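Local coordinates for protein alpha-1,3-glucanase (Bacillus circulans, PDB 5ZRU) that hydrolyses alpha-1,3-glucan and is represented here by the catalytic unit of a longer glycoside hydrolase family 87 enzyme, at residues G473-E478 / T490-I495; S500-G505 / I518-A523; L529-R532 / P536-G539. All coordinates share one frame; numbering follows the deposited sequence.

Contact 1 of 3, residues G473-E478 / T490-I495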
ATOM      1  N   GLY A 473       6.836 -16.496  -6.744  1.00  9.61           N
ATOM      2  CA  GLY A 473       5.603 -17.156  -6.380  1.00 12.48           C
ATOM      3  C   GLY A 473       4.569 -16.171  -5.872  1.00  8.73           C
ATOM      4  O   GLY A 473       4.883 -15.052  -5.468  1.00 10.51           O
ATOM      5  N   ALA A 474       3.300 -16.572  -5.939  1.00 12.25           N
ATOM      6  CA  ALA A 474       2.289 -15.836  -5.183  1.00 11.60           C
ATOM      7  C   ALA A 474       2.687 -15.774  -3.714  1.00  9.46           C
ATOM      8  O   ALA A 474       2.519 -14.742  -3.050  1.00  9.06           O
ATOM      9  CB  ALA A 474       0.911 -16.490  -5.358  1.00  9.27           C
ATOM     10  N   ILE A 475       3.221 -16.875  -3.197  1.00  8.94           N
ATOM     11  CA  ILE A 475       3.987 -16.904  -1.953  1.00  7.48           C
ATOM     12  C   ILE A 475       5.418 -17.230  -2.343  1.00  9.51           C
ATOM     13  O   ILE A 475       5.664 -18.261  -2.980  1.00  8.90           O
ATOM     14  CB  ILE A 475       3.439 -17.949  -0.968  1.00  9.10           C
ATOM     15  CG1 ILE A 475       1.994 -17.627  -0.574  1.00  8.79           C
ATOM     16  CG2 ILE A 475       4.340 -18.058   0.267  1.00  9.22           C
ATOM     17  CD1 ILE A 475       1.380 -18.679   0.374  1.00  8.79           C
ATOM     18  N   ASP A 476       6.364 -16.368  -1.965  1.00  9.91           N
ATOM     19  CA  ASP A 476       7.746 -16.508  -2.420  1.00 10.89           C
ATOM     20  C   ASP A 476       8.685 -16.518  -1.226  1.00  9.98           C
ATOM     21  O   ASP A 476       8.737 -15.552  -0.457  1.00 10.90           O
ATOM     22  CB  ASP A 476       8.127 -15.390  -3.397  1.00  9.45           C
ATOM     23  CG  ASP A 476       9.379 -15.722  -4.186  1.00 10.51           C
ATOM     24  OD1 ASP A 476      10.500 -15.427  -3.703  1.00 11.24           O
ATOM     25  OD2 ASP A 476       9.238 -16.321  -5.267  1.00 10.84           O
ATOM     26  N   LEU A 477       9.446 -17.597  -1.089  1.00  7.54           N
ATOM     27  CA  LEU A 477      10.377 -17.757   0.012  1.00  9.81           C
ATOM     28  C   LEU A 477      11.780 -17.916  -0.553  1.00  8.11           C
ATOM     29  O   LEU A 477      12.032 -18.801  -1.377  1.00 10.21           O
ATOM     30  CB  LEU A 477       9.997 -18.962   0.877  1.00  9.10           C
ATOM     31  CG  LEU A 477       8.528 -19.009   1.336  1.00  9.25           C
ATOM     32  CD1 LEU A 477       8.250 -20.299   2.105  1.00 10.46           C
ATOM     33  CD2 LEU A 477       8.182 -17.791   2.203  1.00  9.80           C
ATOM     34  N   GLU A 478      12.693 -17.073  -0.090  1.00  9.73           N
ATOM     35  CA  GLU A 478      14.035 -16.988  -0.656  1.00 10.74           C
ATOM     36  C   GLU A 478      15.040 -17.052   0.485  1.00 10.98           C
ATOM     37  O   GLU A 478      15.097 -16.142   1.314  1.00 11.42           O
ATOM     38  CB  GLU A 478      14.196 -15.701  -1.462  1.00 10.87           C
ATOM     39  CG  GLU A 478      15.580 -15.506  -2.040  1.00 12.09           C
ATOM     40  CD  GLU A 478      15.744 -14.129  -2.662  1.00 16.30           C
ATOM     41  OE1 GLU A 478      14.945 -13.778  -3.557  1.00 14.95           O
ATOM     42  OE2 GLU A 478      16.656 -13.391  -2.228  1.00 19.16           O
ATOM     43  N   THR A 490      -1.523 -21.348   7.081  1.00 10.29           N
ATOM     44  CA  THR A 490      -2.729 -22.130   7.339  1.00  9.20           C
ATOM     45  C   THR A 490      -3.952 -21.423   6.768  1.00 10.84           C
ATOM     46  O   THR A 490      -4.134 -20.224   6.989  1.00 10.09           O
ATOM     47  CB  THR A 490      -2.898 -22.371   8.845  1.00 10.00           C
ATOM     48  OG1 THR A 490      -1.713 -23.004   9.345  1.00 12.36           O
ATOM     49  CG2 THR A 490      -4.103 -23.275   9.104  1.00 14.25           C
ATOM     50  N   ASN A 491      -4.799 -22.164   6.051  1.00 11.34           N
ATOM     51  CA  ASN A 491      -6.036 -21.613   5.496  1.00  9.52           C
ATOM     52  C   ASN A 491      -5.730 -20.473   4.521  1.00 10.69           C
ATOM     53  O   ASN A 491      -6.100 -19.317   4.732  1.00 11.69           O
ATOM     54  CB  ASN A 491      -6.973 -21.141   6.615  1.00  9.49           C
ATOM     55  CG  ASN A 491      -7.644 -22.294   7.339  1.00 12.88           C
ATOM     56  OD1 ASN A 491      -8.100 -23.256   6.710  1.00 11.97           O
ATOM     57  ND2 ASN A 491      -7.715 -22.200   8.662  1.00 11.02           N
ATOM     58  N   ILE A 492      -5.020 -20.808   3.451  1.00  9.37           N
ATOM     59  CA  ILE A 492      -4.661 -19.831   2.424  1.00 11.23           C
ATOM     60  C   ILE A 492      -5.325 -20.252   1.127  1.00 12.62           C
ATOM     61  O   ILE A 492      -5.166 -21.399   0.694  1.00 11.40           O
ATOM     62  CB  ILE A 492      -3.137 -19.722   2.214  1.00 10.81           C
ATOM     63  CG1 ILE A 492      -2.376 -19.648   3.546  1.00 14.38           C
ATOM     64  CG2 ILE A 492      -2.808 -18.544   1.276  1.00 10.76           C
ATOM     65  CD1 ILE A 492      -2.550 -18.363   4.313  1.00 12.47           C
ATOM     66  N   ASP A 493      -6.032 -19.320   0.490  1.00  9.49           N
ATOM     67  CA  ASP A 493      -6.601 -19.544  -0.833  1.00  8.81           C
ATOM     68  C   ASP A 493      -5.790 -18.735  -1.832  1.00 12.23           C
ATOM     69  O   ASP A 493      -5.653 -17.517  -1.675  1.00 10.45           O
ATOM     70  CB  ASP A 493      -8.073 -19.142  -0.873  1.00 10.43           C
ATOM     71  CG  ASP A 493      -8.927 -20.021   0.017  1.00 15.98           C
ATOM     72  OD1 ASP A 493      -9.261 -21.145  -0.405  1.00 16.64           O
ATOM     73  OD2 ASP A 493      -9.228 -19.601   1.151  1.00 19.35           O
ATOM     74  N   ILE A 494      -5.242 -19.414  -2.839  1.00  9.45           N
ATOM     75  CA  ILE A 494      -4.364 -18.796  -3.827  1.00  9.40           C
ATOM     76  C   ILE A 494      -5.010 -18.992  -5.191  1.00 11.60           C
ATOM     77  O   ILE A 494      -5.019 -20.111  -5.724  1.00  9.71           O
ATOM     78  CB  ILE A 494      -2.945 -19.385  -3.797  1.00  8.38           C
ATOM     79  CG1 ILE A 494      -2.481 -19.637  -2.348  1.00  9.64           C
ATOM     80  CG2 ILE A 494      -1.973 -18.439  -4.491  1.00  9.09           C
ATOM     81  CD1 ILE A 494      -1.056 -20.218  -2.223  1.00 12.22           C
ATOM     82  N   ILE A 495      -5.511 -17.904  -5.775  1.00  8.79           N
ATOM     83  CA  ILE A 495      -6.404 -17.961  -6.928  1.00 10.83           C
ATOM     84  C   ILE A 495      -5.764 -17.277  -8.131  1.00 11.22           C
ATOM     85  O   ILE A 495      -5.317 -16.127  -8.036  1.00 10.38           O
ATOM     86  CB  ILE A 495      -7.758 -17.313  -6.597  1.00  9.97           C
ATOM     87  CG1 ILE A 495      -8.400 -18.049  -5.414  1.00 13.32           C
ATOM     88  CG2 ILE A 495      -8.658 -17.268  -7.825  1.00 11.79           C
ATOM     89  CD1 ILE A 495      -9.417 -17.220  -4.688  1.00 15.21           C
TER
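A474 and I475 meet I494 and I492 entirely through hydrocarbon, with no hydrogen bond between 473-478 and 490-495. The closest apolar approach is A474 CB to I494 CG2, 3.6 Å, a methyl laid against the beta-branch methyl of the isoleucine. I475 and I494 meet through their longer branches, whose terminal methyls (CD1 to CD1, 3.9 Å) touch where the two side chains cross at about a right angle. Both isoleucines hold CG1 anti to the carbonyl carbon, and with chi2 near 180° (I475 178°, I494 -179°) each CD1 is held out at the end of its longer branch, where the two methyls meet. I475 CD1 also reaches I492 CG2, but only at 4.3 Å. I458 and F489 also touch I475, while T497 lies against A474.

Polar interactions are kept apart from this patch. Within 473-478, G473 N donates to D476 OD2 over 2.8 Å, at 164° on hydrogen and on the anti lone pair; the bond spans the bend that leads into strand 475-478. D476 OD1 is paired with R472. On the other strand the carboxylate of D493 forms a salt bridge with R12 and accepts a hydrogen bond from N519.

Strand 475-478 pairs in parallel with 435-437 and 502-505, strand 487-495 with 451-459 and 513-523, which places them on different faces of a parallel beta-helix. With A474 CA and I494 CA 7.4 Å apart, the segments are joined by burial of methyl groups (138 Å² over both sides), without any directional bond across.

Contact 2 of 3, residues S500-G505 / I518-A523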
ATOM      1  N   SER A 500       4.036 -19.571 -10.667  1.00 11.05           N
ATOM      2  CA  SER A 500       3.828 -20.634  -9.686  1.00 10.08           C
ATOM      3  C   SER A 500       3.236 -20.087  -8.388  1.00  9.48           C
ATOM      4  O   SER A 500       3.566 -18.980  -7.957  1.00 10.09           O
ATOM      5  CB  SER A 500       5.132 -21.389  -9.393  1.00 11.08           C
ATOM      6  OG  SER A 500       5.569 -22.092 -10.550  1.00 11.89           O
ATOM      7  N   ALA A 501       2.353 -20.874  -7.765  1.00 10.91           N
ATOM      8  CA  ALA A 501       1.671 -20.397  -6.561  1.00 10.10           C
ATOM      9  C   ALA A 501       2.628 -20.267  -5.377  1.00 10.02           C
ATOM     10  O   ALA A 501       2.614 -19.259  -4.662  1.00 11.76           O
ATOM     11  CB  ALA A 501       0.506 -21.329  -6.203  1.00 10.73           C
ATOM     12  N   ILE A 502       3.448 -21.281  -5.131  1.00 10.41           N
ATOM     13  CA  ILE A 502       4.369 -21.281  -3.997  1.00  8.95           C
ATOM     14  C   ILE A 502       5.764 -21.592  -4.522  1.00 11.66           C
ATOM     15  O   ILE A 502       5.950 -22.600  -5.212  1.00 11.92           O
ATOM     16  CB  ILE A 502       3.953 -22.307  -2.928  1.00 11.38           C
ATOM     17  CG1 ILE A 502       2.520 -22.040  -2.470  1.00  9.16           C
ATOM     18  CG2 ILE A 502       4.894 -22.251  -1.732  1.00 11.22           C
ATOM     19  CD1 ILE A 502       1.968 -23.151  -1.600  1.00  9.60           C
ATOM     20  N   GLN A 503       6.735 -20.731  -4.193  1.00  9.27           N
ATOM     21  CA  GLN A 503       8.086 -20.784  -4.765  1.00 11.03           C
ATOM     22  C   GLN A 503       9.135 -20.724  -3.660  1.00 10.33           C
ATOM     23  O   GLN A 503       9.064 -19.855  -2.781  1.00  8.28           O
ATOM     24  CB  GLN A 503       8.298 -19.628  -5.759  1.00 10.27           C
ATOM     25  CG  GLN A 503       9.735 -19.415  -6.246  1.00  8.20           C
ATOM     26  CD  GLN A 503       9.802 -18.436  -7.418  1.00 10.65           C
ATOM     27  OE1 GLN A 503       8.929 -18.440  -8.278  1.00 10.74           O
ATOM     28  NE2 GLN A 503      10.836 -17.595  -7.449  1.00 10.41           N
ATOM     29  N   PHE A 504      10.107 -21.648  -3.710  1.00  9.64           N
ATOM     30  CA  PHE A 504      11.234 -21.718  -2.785  1.00  9.41           C
ATOM     31  C   PHE A 504      12.532 -21.665  -3.574  1.00 10.22           C
ATOM     32  O   PHE A 504      12.685 -22.396  -4.552  1.00 13.47           O
ATOM     33  CB  PHE A 504      11.314 -23.039  -1.987  1.00 10.22           C
ATOM     34  CG  PHE A 504      10.108 -23.389  -1.181  1.00  8.99           C
ATOM     35  CD1 PHE A 504       8.962 -23.877  -1.790  1.00 10.81           C
ATOM     36  CD2 PHE A 504      10.159 -23.343   0.204  1.00 10.92           C
ATOM     37  CE1 PHE A 504       7.868 -24.257  -1.029  1.00 13.68           C
ATOM     38  CE2 PHE A 504       9.056 -23.729   0.967  1.00 12.34           C
ATOM     39  CZ  PHE A 504       7.923 -24.176   0.345  1.00 10.85           C
ATOM     40  N   GLY A 505      13.497 -20.877  -3.112  1.00 10.59           N
ATOM     41  CA  GLY A 505      14.788 -20.921  -3.772  1.00 11.02           C
ATOM     42  C   GLY A 505      15.888 -20.221  -3.002  1.00 12.30           C
ATOM     43  O   GLY A 505      15.683 -19.721  -1.893  1.00 12.87           O
ATOM     44  N   ILE A 518      -4.250 -25.488   2.352  1.00  8.92           N
ATOM     45  CA  ILE A 518      -3.973 -24.589   1.235  1.00 11.30           C
ATOM     46  C   ILE A 518      -4.849 -24.991   0.056  1.00 12.18           C
ATOM     47  O   ILE A 518      -4.921 -26.178  -0.293  1.00 12.31           O
ATOM     48  CB  ILE A 518      -2.487 -24.639   0.835  1.00 10.30           C
ATOM     49  CG1 ILE A 518      -1.568 -24.499   2.065  1.00 12.26           C
ATOM     50  CG2 ILE A 518      -2.183 -23.587  -0.245  1.00 11.37           C
ATOM     51  CD1 ILE A 518      -1.735 -23.232   2.862  1.00 11.02           C
ATOM     52  N   ASN A 519      -5.506 -24.013  -0.571  1.00  9.90           N
ATOM     53  CA  ASN A 519      -6.265 -24.239  -1.799  1.00 11.19           C
ATOM     54  C   ASN A 519      -5.637 -23.433  -2.925  1.00 13.24           C
ATOM     55  O   ASN A 519      -5.602 -22.199  -2.863  1.00 12.42           O
ATOM     56  CB  ASN A 519      -7.735 -23.850  -1.635  1.00 11.92           C
ATOM     57  CG  ASN A 519      -8.435 -24.679  -0.581  1.00 16.38           C
ATOM     58  OD1 ASN A 519      -8.334 -25.908  -0.575  1.00 16.96           O
ATOM     59  ND2 ASN A 519      -9.144 -24.009   0.327  1.00 16.45           N
ATOM     60  N   ILE A 520      -5.170 -24.127  -3.961  1.00 11.76           N
ATOM     61  CA  ILE A 520      -4.520 -23.498  -5.103  1.00  9.19           C
ATOM     62  C   ILE A 520      -5.412 -23.713  -6.312  1.00 18.45           C
ATOM     63  O   ILE A 520      -5.555 -24.841  -6.807  1.00 14.09           O
ATOM     64  CB  ILE A 520      -3.117 -24.066  -5.342  1.00 10.70           C
ATOM     65  CG1 ILE A 520      -2.281 -23.888  -4.074  1.00 11.95           C
ATOM     66  CG2 ILE A 520      -2.474 -23.381  -6.546  1.00 13.01           C
ATOM     67  CD1 ILE A 520      -0.864 -24.552  -4.105  1.00 11.56           C
ATOM     68  N   ASN A 521      -6.003 -22.635  -6.800  1.00 11.56           N
ATOM     69  CA  ASN A 521      -6.972 -22.713  -7.885  1.00 14.56           C
ATOM     70  C   ASN A 521      -6.472 -21.825  -9.015  1.00 13.56           C
ATOM     71  O   ASN A 521      -6.699 -20.613  -9.005  1.00 14.23           O
ATOM     72  CB  ASN A 521      -8.357 -22.293  -7.403  1.00 16.71           C
ATOM     73  CG  ASN A 521      -9.405 -22.409  -8.489  1.00 23.83           C
ATOM     74  OD1 ASN A 521      -9.164 -23.008  -9.542  1.00 21.31           O
ATOM     75  ND2 ASN A 521     -10.579 -21.838  -8.239  1.00 25.59           N
ATOM     76  N   GLY A 522      -5.785 -22.428  -9.982  1.00 12.90           N
ATOM     77  CA  GLY A 522      -5.275 -21.684 -11.115  1.00 14.28           C
ATOM     78  C   GLY A 522      -3.830 -21.262 -10.941  1.00 13.69           C
ATOM     79  O   GLY A 522      -3.504 -20.491 -10.034  1.00 15.27           O
ATOM     80  N   ALA A 523      -2.949 -21.749 -11.806  1.00 12.27           N
ATOM     81  CA  ALA A 523      -1.559 -21.314 -11.778  1.00 10.33           C
ATOM     82  C   ALA A 523      -1.027 -21.315 -13.200  1.00 15.34           C
ATOM     83  O   ALA A 523      -1.575 -21.975 -14.085  1.00 15.66           O
ATOM     84  CB  ALA A 523      -0.703 -22.205 -10.862  1.00 14.46           C
TER
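A501 CB sits against two methyls of I520, and here the fit is tightest: it lies 3.6 Å from I520 CG2 and 4.1 Å from I520 CD1. In I520, CG2 stands anti to the backbone N, and CG1, beside it, carries an extended CD1 (chi2 174°), so both methyls reach A501. I520 CD1 also touches I502 CD1 at 4.0 Å, methyl against methyl, with the two isoleucine side chains crossing at roughly 90°. Spacing widens toward both ends of strand 518-523. At its start I518 CG2 stays 4.4 Å from I502 CD1; at its end A523 points its CB toward 500-505 but comes no nearer than about 4.5 Å.

These four buried residues, A501, I502, I518 and I520, line part of the inside of a coil of the right-handed parallel beta-helix, the fold of the pectate-lyase-like clan to which the D2 part of the catalytic unit belongs. Strands 502-505 and 518-523 lie on separate faces of that coil, and no hydrogen bond crosses from one to the other. F553 and L556 extend the apolar filling on the side of the following coil, and I494 does so on the side of the preceding one.

The opposite surface of 518-523 has another chemistry. N519 and N521, both partly exposed, turn away from the core, and their amides bond along the helix axis to neighbouring coils: N519 to D493 on one side and T557 on the other, N521 to N559. On the other segment, S500 OG, whose CB points away from 518-523, is hydrogen-bonded to A540 N.

Contact 3 of 3, residues L529-R532 / P536-G539; sequences LTSR and PHPG
The main chains of 529-532 and 536-539 come together at L529 and H537, whose CA atoms are 4.9 Å apart, and H537 N donates to L529 O over 2.9 Å at 154°, in the carbonyl plane and on a lone pair. P536 CA makes a bent CA-H...O contact with the same oxygen at 3.1 Å (122° at hydrogen), and in return H537 O receives a CA-H...O contact from L529 CA at 3.6 Å.

Among the side chains, L529 CD2 rests against the P538 ring, 3.6 Å from P538 N and 3.9 Å from P538 CG, with the remaining ring atoms at similar range. S531 meets H537 differently: its OG lies at the imidazole edge, near the ring plane, 3.5 Å from H537 CE1. That is a packing contact; S531 OG is bonded to E471 and S534 N, and H537 ND1 to S535 O. Although CB of H537 points away from 529-532, chi1 of 63° brings the ring back toward S531, and this buried ring also meets those of F568 and Y543.

R499 NH2 bridges T530 O and H537 O. The arrangement is that of an irregular loop on the beta-helix surface, between strands 513-523 and 542-544, pinched by the H537 N to L529 O bond.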
ATOM      1  N   LEU A 529       6.697 -19.243 -20.247  1.00 14.70           N
ATOM      2  CA  LEU A 529       7.447 -20.472 -20.056  1.00 13.45           C
ATOM      3  C   LEU A 529       8.924 -20.243 -19.769  1.00 12.25           C
ATOM      4  O   LEU A 529       9.551 -21.099 -19.140  1.00 14.40           O
ATOM      5  CB  LEU A 529       7.302 -21.376 -21.290  1.00 16.31           C
ATOM      6  CG  LEU A 529       5.861 -21.754 -21.652  1.00 19.11           C
ATOM      7  CD1 LEU A 529       5.811 -22.533 -22.958  1.00 21.70           C
ATOM      8  CD2 LEU A 529       5.214 -22.557 -20.512  1.00 15.53           C
ATOM      9  N   THR A 530       9.490 -19.120 -20.202  1.00 15.65           N
ATOM     10  CA  THR A 530      10.887 -18.836 -19.904  1.00 15.04           C
ATOM     11  C   THR A 530      11.080 -18.690 -18.400  1.00 17.89           C
ATOM     12  O   THR A 530      10.152 -18.337 -17.664  1.00 13.94           O
ATOM     13  CB  THR A 530      11.348 -17.569 -20.631  1.00 15.77           C
ATOM     14  OG1 THR A 530      10.457 -16.489 -20.329  1.00 15.23           O
ATOM     15  CG2 THR A 530      11.340 -17.782 -22.134  1.00 18.45           C
ATOM     16  N   SER A 531      12.300 -18.970 -17.941  1.00 11.76           N
ATOM     17  CA  SER A 531      12.580 -19.006 -16.512  1.00 12.71           C
ATOM     18  C   SER A 531      13.941 -18.393 -16.225  1.00 15.17           C
ATOM     19  O   SER A 531      14.926 -18.678 -16.917  1.00 14.41           O
ATOM     20  CB  SER A 531      12.527 -20.451 -15.973  1.00 11.35           C
ATOM     21  OG  SER A 531      12.964 -20.528 -14.622  1.00 13.10           O
ATOM     22  N   ARG A 532      13.989 -17.546 -15.198  1.00 12.22           N
ATOM     23  CA  ARG A 532      15.273 -17.064 -14.707  1.00 12.23           C
ATOM     24  C   ARG A 532      16.067 -18.192 -14.067  1.00 15.17           C
ATOM     25  O   ARG A 532      17.253 -18.376 -14.362  1.00 13.66           O
ATOM     26  CB  ARG A 532      15.062 -15.931 -13.703  1.00  9.87           C
ATOM     27  CG  ARG A 532      16.358 -15.426 -13.030  1.00 13.61           C
ATOM     28  CD  ARG A 532      16.013 -14.419 -11.941  1.00 10.67           C
ATOM     29  NE  ARG A 532      17.174 -13.867 -11.250  1.00 10.22           N
ATOM     30  CZ  ARG A 532      17.101 -13.187 -10.108  1.00 11.71           C
ATOM     31  NH1 ARG A 532      15.924 -13.003  -9.517  1.00 10.55           N
ATOM     32  NH2 ARG A 532      18.198 -12.703  -9.542  1.00 11.64           N
ATOM     33  N   PRO A 536      12.736 -24.107 -18.850  1.00 18.48           N
ATOM     34  CA  PRO A 536      11.393 -23.582 -19.135  1.00 15.58           C
ATOM     35  C   PRO A 536      10.306 -24.467 -18.548  1.00 15.33           C
ATOM     36  O   PRO A 536      10.438 -25.690 -18.476  1.00 17.02           O
ATOM     37  CB  PRO A 536      11.328 -23.576 -20.669  1.00 21.72           C
ATOM     38  CG  PRO A 536      12.742 -23.563 -21.108  1.00 20.14           C
ATOM     39  CD  PRO A 536      13.510 -24.332 -20.087  1.00 15.34           C
ATOM     40  N   HIS A 537       9.214 -23.832 -18.129  1.00 15.43           N
ATOM     41  CA  HIS A 537       8.140 -24.582 -17.487  1.00 17.16           C
ATOM     42  C   HIS A 537       6.889 -23.730 -17.356  1.00 15.74           C
ATOM     43  O   HIS A 537       6.992 -22.513 -17.160  1.00 13.60           O
ATOM     44  CB  HIS A 537       8.567 -25.065 -16.101  1.00 15.79           C
ATOM     45  CG  HIS A 537       8.870 -23.956 -15.134  1.00 15.56           C
ATOM     46  ND1 HIS A 537      10.100 -23.339 -15.070  1.00 12.95           N
ATOM     47  CD2 HIS A 537       8.104 -23.363 -14.183  1.00 11.70           C
ATOM     48  CE1 HIS A 537      10.084 -22.420 -14.119  1.00 14.28           C
ATOM     49  NE2 HIS A 537       8.884 -22.414 -13.567  1.00 13.44           N
ATOM     50  N   PRO A 538       5.701 -24.326 -17.458  1.00 15.52           N
ATOM     51  CA  PRO A 538       4.480 -23.604 -17.089  1.00 16.40           C
ATOM     52  C   PRO A 538       4.429 -23.423 -15.582  1.00 14.00           C
ATOM     53  O   PRO A 538       5.056 -24.165 -14.830  1.00 11.11           O
ATOM     54  CB  PRO A 538       3.346 -24.521 -17.568  1.00 19.21           C
ATOM     55  CG  PRO A 538       4.018 -25.638 -18.350  1.00 22.00           C
ATOM     56  CD  PRO A 538       5.422 -25.718 -17.848  1.00 18.58           C
ATOM     57  N   GLY A 539       3.665 -22.426 -15.142  1.00 12.73           N
ATOM     58  CA  GLY A 539       3.540 -22.195 -13.711  1.00 12.54           C
ATOM     59  C   GLY A 539       2.958 -23.411 -13.008  1.00 13.64           C
ATOM     60  O   GLY A 539       2.041 -24.066 -13.511  1.00 14.64           O
TER

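How the contacts relate
Contacts 1 and 2 occupy successive coils of the beta-helix, their centres about 6 Å apart. Two main-chain links, each probably a hydrogen bond, join them: I494 N to N519 O on one face and L477 N to Q503 O on another, both 2.8 Å. Contact 3 follows in a surface loop. It meets contact 2 by packing alone, S500 OG to G539 CA at 3.8 Å, with centres about 14 Å apart; contact 1 lies about 18 Å away between centres and about 6 Å between nearest atoms. A bound calcium ion is about 9 Å from the I518 side chain in contact 2, whereas contact 1 keeps about 13 Å between the I492 side chain and a calcium ion.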